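Carboxylesterase (Ferroplasma acidiphilum, PDB 3WJ2) hydrolyses carboxylic ester bonds as a carboxylesterase of the alpha/beta-hydrolase fold, and probably also acts on some lipid esters. Local coordinates at residues I50-D55 / M69-N74; G107-S112 / F144-R149. All blocks are in the same frame, centred on the assembly; numbering follows the deposited sequence.

Contact 1. Residues I50-D55 / M69-N74; sequences IKEIKD and MYDDNN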
ATOM      1  N   ILE B  50      26.830  31.399  -8.226  1.00 22.28           N
ATOM      2  CA  ILE B  50      25.706  32.233  -8.540  1.00 22.38           C
ATOM      3  C   ILE B  50      26.129  33.689  -8.804  1.00 23.10           C
ATOM      4  O   ILE B  50      26.880  34.238  -8.007  1.00 25.53           O
ATOM      5  CB  ILE B  50      24.674  32.247  -7.328  1.00 21.24           C
ATOM      6  CG1 ILE B  50      24.151  30.806  -7.134  1.00 23.26           C
ATOM      7  CG2 ILE B  50      23.521  33.258  -7.588  1.00 20.77           C
ATOM      8  CD1 ILE B  50      23.328  30.335  -8.296  1.00 21.50           C
ATOM      9  N   LYS B  51      25.589  34.286  -9.861  1.00 23.30           N
ATOM     10  CA  LYS B  51      25.963  35.691 -10.241  1.00 25.91           C
ATOM     11  C   LYS B  51      25.806  36.727  -9.130  1.00 26.62           C
ATOM     12  O   LYS B  51      26.724  37.497  -8.819  1.00 25.68           O
ATOM     13  CB  LYS B  51      25.142  36.148 -11.406  1.00 26.35           C
ATOM     14  CG  LYS B  51      25.485  35.450 -12.700  1.00 30.23           C
ATOM     15  CD  LYS B  51      24.833  36.174 -13.858  1.00 37.63           C
ATOM     16  CE  LYS B  51      25.132  35.383 -15.144  1.00 42.02           C
ATOM     17  NZ  LYS B  51      24.092  34.310 -15.346  1.00 42.91           N
ATOM     18  N   GLU B  52      24.633  36.757  -8.499  1.00 23.53           N
ATOM     19  CA  GLU B  52      24.439  37.721  -7.409  1.00 25.33           C
ATOM     20  C   GLU B  52      23.854  37.110  -6.156  1.00 23.76           C
ATOM     21  O   GLU B  52      22.836  36.384  -6.243  1.00 24.75           O
ATOM     22  CB  GLU B  52      23.674  38.977  -7.869  1.00 24.59           C
ATOM     23  CG  GLU B  52      22.260  38.964  -8.359  1.00 36.04           C
ATOM     24  CD  GLU B  52      21.486  40.313  -8.070  1.00 44.59           C
ATOM     25  OE1 GLU B  52      20.210  40.315  -8.038  1.00 44.31           O
ATOM     26  OE2 GLU B  52      22.156  41.368  -7.874  1.00 49.47           O
ATOM     27  N   ILE B  53      24.505  37.399  -5.046  1.00 22.82           N
ATOM     28  CA  ILE B  53      23.992  36.970  -3.733  1.00 21.81           C
ATOM     29  C   ILE B  53      23.988  38.188  -2.810  1.00 22.79           C
ATOM     30  O   ILE B  53      24.999  38.919  -2.698  1.00 24.03           O
ATOM     31  CB  ILE B  53      24.781  35.836  -3.130  1.00 20.27           C
ATOM     32  CG1 ILE B  53      24.840  34.619  -4.110  1.00 23.32           C
ATOM     33  CG2 ILE B  53      24.201  35.347  -1.685  1.00 20.94           C
ATOM     34  CD1 ILE B  53      25.358  33.344  -3.506  1.00 24.07           C
ATOM     35  N   LYS B  54      22.870  38.417  -2.126  1.00 20.07           N
ATOM     36  CA  LYS B  54      22.783  39.577  -1.262  1.00 21.86           C
ATOM     37  C   LYS B  54      22.021  39.229   0.005  1.00 20.38           C
ATOM     38  O   LYS B  54      20.940  38.622  -0.063  1.00 20.17           O
ATOM     39  CB  LYS B  54      22.137  40.717  -1.943  1.00 23.33           C
ATOM     40  CG  LYS B  54      22.202  41.954  -1.043  1.00 32.49           C
ATOM     41  CD  LYS B  54      21.524  43.174  -1.714  1.00 39.29           C
ATOM     42  CE  LYS B  54      21.818  44.466  -0.949  1.00 44.58           C
ATOM     43  NZ  LYS B  54      21.399  44.443   0.481  1.00 49.54           N
ATOM     44  N   ASP B  55      22.552  39.700   1.122  1.00 19.70           N
ATOM     45  CA  ASP B  55      21.942  39.533   2.454  1.00 19.16           C
ATOM     46  C   ASP B  55      21.071  40.717   2.834  1.00 20.14           C
ATOM     47  O   ASP B  55      21.441  41.917   2.579  1.00 18.92           O
ATOM     48  CB  ASP B  55      23.060  39.379   3.456  1.00 17.76           C
ATOM     49  CG  ASP B  55      23.593  37.961   3.480  1.00 27.97           C
ATOM     50  OD1 ASP B  55      22.875  37.174   2.907  1.00 29.08           O
ATOM     51  OD2 ASP B  55      24.632  37.665   4.066  1.00 32.34           O
ATOM     52  N   MET B  69      19.225  36.513  -0.599  1.00 15.37           N
ATOM     53  CA  MET B  69      18.694  36.488  -1.927  1.00 15.10           C
ATOM     54  C   MET B  69      19.740  35.962  -2.932  1.00 16.99           C
ATOM     55  O   MET B  69      20.927  36.333  -2.861  1.00 18.44           O
ATOM     56  CB  MET B  69      18.309  37.905  -2.332  1.00 17.50           C
ATOM     57  CG  MET B  69      17.611  38.016  -3.589  1.00 22.02           C
ATOM     58  SD  MET B  69      18.531  37.829  -5.113  1.00 40.92           S
ATOM     59  CE  MET B  69      19.970  39.005  -5.134  1.00 33.99           C
ATOM     60  N   TYR B  70      19.362  34.945  -3.698  1.00 14.31           N
ATOM     61  CA  TYR B  70      20.260  34.287  -4.692  1.00 15.21           C
ATOM     62  C   TYR B  70      19.665  34.538  -6.025  1.00 18.26           C
ATOM     63  O   TYR B  70      18.435  34.260  -6.239  1.00 16.38           O
ATOM     64  CB  TYR B  70      20.276  32.768  -4.487  1.00 15.59           C
ATOM     65  CG  TYR B  70      20.699  32.318  -3.132  1.00 16.00           C
ATOM     66  CD1 TYR B  70      22.029  31.956  -2.871  1.00 13.07           C
ATOM     67  CD2 TYR B  70      19.764  32.252  -2.033  1.00 13.93           C
ATOM     68  CE1 TYR B  70      22.393  31.510  -1.641  1.00 13.95           C
ATOM     69  CE2 TYR B  70      20.114  31.846  -0.825  1.00 12.98           C
ATOM     70  CZ  TYR B  70      21.452  31.433  -0.574  1.00 12.71           C
ATOM     71  OH  TYR B  70      21.833  30.957   0.647  1.00 15.70           O
ATOM     72  N   ASP B  71      20.440  35.032  -7.013  1.00 17.97           N
ATOM     73  CA  ASP B  71      19.813  35.352  -8.278  1.00 19.04           C
ATOM     74  C   ASP B  71      20.884  35.123  -9.340  1.00 20.61           C
ATOM     75  O   ASP B  71      21.921  35.814  -9.315  1.00 20.31           O
ATOM     76  CB  ASP B  71      19.413  36.834  -8.299  1.00 20.60           C
ATOM     77  CG  ASP B  71      18.706  37.252  -9.561  1.00 21.78           C
ATOM     78  OD1 ASP B  71      18.401  36.388 -10.419  1.00 26.29           O
ATOM     79  OD2 ASP B  71      18.432  38.499  -9.673  1.00 28.47           O
ATOM     80  N   ASP B  72      20.698  34.077 -10.127  1.00 20.37           N
ATOM     81  CA  ASP B  72      21.696  33.774 -11.180  1.00 22.47           C
ATOM     82  C   ASP B  72      21.322  34.350 -12.521  1.00 24.49           C
ATOM     83  O   ASP B  72      21.925  33.972 -13.551  1.00 27.95           O
ATOM     84  CB  ASP B  72      21.782  32.252 -11.332  1.00 20.44           C
ATOM     85  CG  ASP B  72      23.147  31.771 -11.908  1.00 28.61           C
ATOM     86  OD1 ASP B  72      24.203  32.332 -11.582  1.00 27.51           O
ATOM     87  OD2 ASP B  72      23.125  30.768 -12.676  1.00 30.14           O
ATOM     88  N   ASN B  73      20.280  35.146 -12.617  1.00 26.20           N
ATOM     89  CA  ASN B  73      19.650  35.386 -13.937  1.00 28.88           C
ATOM     90  C   ASN B  73      18.999  36.776 -14.055  1.00 28.22           C
ATOM     91  O   ASN B  73      18.102  36.960 -14.867  1.00 30.71           O
ATOM     92  CB  ASN B  73      18.639  34.209 -14.182  1.00 28.75           C
ATOM     93  CG  ASN B  73      18.147  34.089 -15.617  1.00 34.18           C
ATOM     94  OD1 ASN B  73      18.808  34.558 -16.588  1.00 34.52           O
ATOM     95  ND2 ASN B  73      16.959  33.443 -15.780  1.00 28.52           N
ATOM     96  N   ASN B  74      19.431  37.728 -13.238  1.00 29.16           N
ATOM     97  CA  ASN B  74      18.768  39.030 -13.028  1.00 29.76           C
ATOM     98  C   ASN B  74      17.222  38.935 -13.104  1.00 26.63           C
ATOM     99  O   ASN B  74      16.550  39.628 -13.841  1.00 28.50           O
ATOM    100  CB  ASN B  74      19.333  40.097 -14.021  1.00 32.16           C
ATOM    101  CG  ASN B  74      18.979  41.555 -13.617  1.00 35.06           C
ATOM    102  OD1 ASN B  74      18.853  41.887 -12.435  1.00 40.14           O
ATOM    103  ND2 ASN B  74      18.809  42.417 -14.621  1.00 40.14           N
TER
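The carboxylates of Glu-52 and Asp-71 lie side by side and point the same way, their planes turned 63° apart, with Glu-52 OE1 3.0 Å from Asp-71 OD2. The pair belongs to the beta hairpin of strands 52-60 and 63-71, at one margin of the alpha/beta-hydrolase sheet. If both are ionised they would probably repel, which the salt bridge from Lys-109 NZ to Asp-71 OD2 would help to offset. Met-69 lies on the same face of the hairpin; its thioether chain bends so that CE comes 3.2 Å from Glu-52 OE1. The other face carries Ile-53 and Tyr-70, a non-hydrogen-bonded pair, where Ile-53 CD1 meets the phenol ring obliquely, 3.7 Å from Tyr-70 CD1. This face packs on helix 96-106 through Cys-99, Arg-100 and Ala-103, and the Tyr-70 hydroxyl is hydrogen-bonded to Asp-96. The flanking antiparallel pairs, Glu-52 with Asp-71 and Lys-54 with Met-69, each exchange two backbone hydrogen bonds.

Where the strand ends, Asp-71 shapes the chain: CG is anti to the backbone N (chi1 -178°), and OD1 takes the N-H of Asn-73 from above the carboxylate plane at 3.1 Å, an Asx turn, while also accepting from Ala-75 N. An alanine here would probably leave Lys-109 without this charged mate and the turn at Asn-73 without the acceptor that fixes it. Next along, Asp-72 receives Lys-51 N at OD1, on the anti lone pair, at 2.9 Å. Its short reach suits that bond, and its charge lies near the Lys-51 ammonium, though OD1 and NZ, 4.3 Å apart, form no salt bridge. The long chain of Lys-51 bends at its last torsion (chi4 87°) to set NZ 2.8 Å from the backbone O of Asp-72.

Contact 2. Residues G107-S112 / F144-R149; sequences GVKIIS and FGIEGR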
ATOM      1  N   GLY B 107      16.431  29.643 -12.318  1.00 16.15           N
ATOM      2  CA  GLY B 107      16.525  30.940 -13.025  1.00 17.05           C
ATOM      3  C   GLY B 107      15.746  32.070 -12.433  1.00 18.49           C
ATOM      4  O   GLY B 107      15.578  33.090 -13.076  1.00 19.68           O
ATOM      5  N   VAL B 108      15.231  31.910 -11.226  1.00 15.68           N
ATOM      6  CA  VAL B 108      14.450  33.002 -10.584  1.00 16.50           C
ATOM      7  C   VAL B 108      15.138  33.407  -9.315  1.00 14.52           C
ATOM      8  O   VAL B 108      16.072  32.706  -8.854  1.00 17.02           O
ATOM      9  CB  VAL B 108      12.947  32.696 -10.355  1.00 15.54           C
ATOM     10  CG1 VAL B 108      12.225  32.203 -11.663  1.00 18.37           C
ATOM     11  CG2 VAL B 108      12.747  31.690  -9.209  1.00 16.49           C
ATOM     12  N   LYS B 109      14.748  34.548  -8.692  1.00 14.04           N
ATOM     13  CA  LYS B 109      15.324  34.933  -7.397  1.00 13.77           C
ATOM     14  C   LYS B 109      14.826  33.908  -6.341  1.00 14.49           C
ATOM     15  O   LYS B 109      13.593  33.615  -6.279  1.00 15.48           O
ATOM     16  CB  LYS B 109      14.847  36.324  -6.939  1.00 15.54           C
ATOM     17  CG  LYS B 109      15.561  37.474  -7.768  1.00 18.38           C
ATOM     18  CD  LYS B 109      14.952  38.752  -7.299  1.00 22.01           C
ATOM     19  CE  LYS B 109      15.785  40.100  -7.677  1.00 27.80           C
ATOM     20  NZ  LYS B 109      16.281  40.106  -9.071  1.00 28.26           N
ATOM     21  N   ILE B 110      15.727  33.448  -5.545  1.00 14.03           N
ATOM     22  CA  ILE B 110      15.339  32.638  -4.369  1.00 13.33           C
ATOM     23  C   ILE B 110      15.727  33.480  -3.119  1.00 15.94           C
ATOM     24  O   ILE B 110      16.928  33.871  -2.932  1.00 15.52           O
ATOM     25  CB  ILE B 110      16.167  31.268  -4.353  1.00 14.56           C
ATOM     26  CG1 ILE B 110      15.912  30.448  -5.629  1.00 14.09           C
ATOM     27  CG2 ILE B 110      15.848  30.387  -3.073  1.00 12.65           C
ATOM     28  CD1 ILE B 110      14.422  30.047  -5.899  1.00 14.89           C
ATOM     29  N   ILE B 111      14.778  33.658  -2.201  1.00 13.40           N
ATOM     30  CA  ILE B 111      15.051  34.451  -1.004  1.00 13.13           C
ATOM     31  C   ILE B 111      14.862  33.517   0.169  1.00 14.32           C
ATOM     32  O   ILE B 111      13.725  33.189   0.561  1.00 13.75           O
ATOM     33  CB  ILE B 111      14.130  35.713  -0.883  1.00 15.01           C
ATOM     34  CG1 ILE B 111      14.314  36.562  -2.182  1.00 16.08           C
ATOM     35  CG2 ILE B 111      14.487  36.510   0.430  1.00 15.17           C
ATOM     36  CD1 ILE B 111      13.336  37.804  -2.230  1.00 18.00           C
ATOM     37  N   SER B 112      15.961  33.126   0.789  1.00 11.89           N
ATOM     38  CA  SER B 112      15.920  32.165   1.888  1.00 13.53           C
ATOM     39  C   SER B 112      15.755  32.919   3.185  1.00 14.16           C
ATOM     40  O   SER B 112      16.562  33.818   3.553  1.00 14.18           O
ATOM     41  CB  SER B 112      17.214  31.332   1.817  1.00 12.52           C
ATOM     42  OG  SER B 112      17.276  30.484   2.973  1.00 14.34           O
ATOM     43  N   PHE B 144      13.562  44.854  -3.321  1.00 31.45           N
ATOM     44  CA  PHE B 144      14.295  43.640  -3.618  1.00 29.61           C
ATOM     45  C   PHE B 144      14.496  43.408  -5.111  1.00 29.99           C
ATOM     46  O   PHE B 144      15.047  42.354  -5.503  1.00 30.98           O
ATOM     47  CB  PHE B 144      13.571  42.415  -2.999  1.00 29.87           C
ATOM     48  CG  PHE B 144      13.467  42.485  -1.487  1.00 24.02           C
ATOM     49  CD1 PHE B 144      14.401  41.840  -0.665  1.00 28.42           C
ATOM     50  CD2 PHE B 144      12.454  43.230  -0.898  1.00 24.02           C
ATOM     51  CE1 PHE B 144      14.295  41.927   0.709  1.00 26.87           C
ATOM     52  CE2 PHE B 144      12.333  43.348   0.437  1.00 24.87           C
ATOM     53  CZ  PHE B 144      13.258  42.729   1.291  1.00 23.11           C
ATOM     54  N   GLY B 145      14.119  44.391  -5.932  1.00 28.28           N
ATOM     55  CA  GLY B 145      14.287  44.260  -7.401  1.00 27.83           C
ATOM     56  C   GLY B 145      13.368  43.234  -8.045  1.00 26.67           C
ATOM     57  O   GLY B 145      13.662  42.687  -9.110  1.00 26.79           O
ATOM     58  N   ILE B 146      12.216  43.038  -7.421  1.00 24.88           N
ATOM     59  CA  ILE B 146      11.233  42.118  -7.913  1.00 24.57           C
ATOM     60  C   ILE B 146      10.204  42.933  -8.655  1.00 25.76           C
ATOM     61  O   ILE B 146       9.453  43.684  -8.027  1.00 26.90           O
ATOM     62  CB  ILE B 146      10.558  41.297  -6.741  1.00 22.57           C
ATOM     63  CG1 ILE B 146      11.627  40.520  -5.990  1.00 24.12           C
ATOM     64  CG2 ILE B 146       9.396  40.435  -7.290  1.00 22.42           C
ATOM     65  CD1 ILE B 146      11.183  40.086  -4.517  1.00 21.67           C
ATOM     66  N   GLU B 147      10.163  42.751  -9.974  1.00 23.83           N
ATOM     67  CA  GLU B 147       9.157  43.356 -10.845  1.00 27.50           C
ATOM     68  C   GLU B 147       7.996  42.441 -11.140  1.00 27.48           C
ATOM     69  O   GLU B 147       6.900  42.925 -11.469  1.00 27.72           O
ATOM     70  CB  GLU B 147       9.816  43.827 -12.185  1.00 28.93           C
ATOM     71  CG  GLU B 147      10.936  44.872 -11.958  1.00 37.06           C
ATOM     72  CD  GLU B 147      10.489  46.025 -11.045  1.00 47.94           C
ATOM     73  OE1 GLU B 147       9.391  46.569 -11.292  1.00 51.15           O
ATOM     74  OE2 GLU B 147      11.212  46.383 -10.060  1.00 53.68           O
ATOM     75  N   GLY B 148       8.210  41.106 -11.009  1.00 25.46           N
ATOM     76  CA  GLY B 148       7.150  40.163 -11.379  1.00 24.26           C
ATOM     77  C   GLY B 148       6.487  39.584 -10.140  1.00 22.13           C
ATOM     78  O   GLY B 148       6.144  40.332  -9.187  1.00 23.14           O
ATOM     79  N   ARG B 149       6.312  38.265 -10.173  1.00 17.95           N
ATOM     80  CA  ARG B 149       5.442  37.581  -9.175  1.00 17.64           C
ATOM     81  C   ARG B 149       6.263  36.952  -8.097  1.00 15.93           C
ATOM     82  O   ARG B 149       7.491  36.867  -8.219  1.00 18.57           O
ATOM     83  CB  ARG B 149       4.575  36.483  -9.816  1.00 17.01           C
ATOM     84  CG  ARG B 149       3.586  37.018 -10.906  1.00 18.53           C
ATOM     85  CD  ARG B 149       2.524  35.989 -11.447  1.00 22.95           C
ATOM     86  NE  ARG B 149       1.506  36.607 -12.324  1.00 30.66           N
ATOM     87  CZ  ARG B 149       1.558  36.631 -13.663  1.00 33.04           C
ATOM     88  NH1 ARG B 149       2.593  36.104 -14.309  1.00 30.92           N
ATOM     89  NH2 ARG B 149       0.573  37.204 -14.392  1.00 33.32           N
TER
HETATM   90  O   HOH W   1      16.491  42.492 -10.407  1.00 40.58           O
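Lys-109, Ile-111 and Phe-144 contribute most of the surface hidden where strand 109-113 meets the loop that leads from helix 125-139 into strand 150-155. No direct hydrogen bond joins the two segments; the strand offers side chains, and the loop answers with carbonyl oxygens and apolar groups. Lys-109 runs out nearly straight as far as CE, which settles 3.2 Å from Phe-144 O and 3.6 Å from Gly-145 O. A lysine suits the spot because its methylenes can pass Ile-146, with CD 4.0 Å from Ile-146 CG1, before the chain delivers a charge. The turn at chi4 (44°) then places NZ 2.7 Å from a water that accepts from it. That water can donate to Gly-145 O at 3.1 Å, though it has more acceptors in reach than protons to give. The ammonium is gripped further by Asp-71 and by Ala-75 O.

Two residues along the strand, Ile-111 faces the same way and is purely apolar. Its CD1 meets Ile-146 CD1 tip to tip at 3.9 Å, and the same methyl approaches the Phe-144 ring obliquely, 4.5 Å from CD1. Helix 125-139 backs the ring through Tyr-136 and Ile-137, and Ile-137 also touches Ile-146, so the loop is wedged between helix and sheet. Gly-145 takes a positive phi (69°), which glycine tolerates readily, as the chain turns between the two apolar side chains.

The chemistry divides in two: Ile-111, Phe-144 and Ile-146 meet by dispersion alone, whereas the buried charge of Lys-109 is probably offset mainly by Asp-71, Ala-75 O and the water adding to it, while the loop carbonyls lie against the polarised CE.

Contact 1 and contact 2 adjoin, their centres about 9 Å apart, because strands 63-71 and 109-113 are antiparallel neighbours in one sheet. Lys-109 couples them most directly: its NZ lies 2.8 Å from Asp-71 OD2, so the lysine that reaches to the 144-149 loop also ties the end of the hairpin to strand 109-113 by a salt bridge. Beside this bridge Tyr-70 N probably bonds to Ile-110 O at 2.8 Å, and Met-69 CG packs 3.9 Å from Ile-111 CG1, carrying the apolar layer from hairpin to loop. The loop of contact 2 feeds strand 150-155, which leads to the GxSxG turn, probably the nucleophile elbow of this esterase.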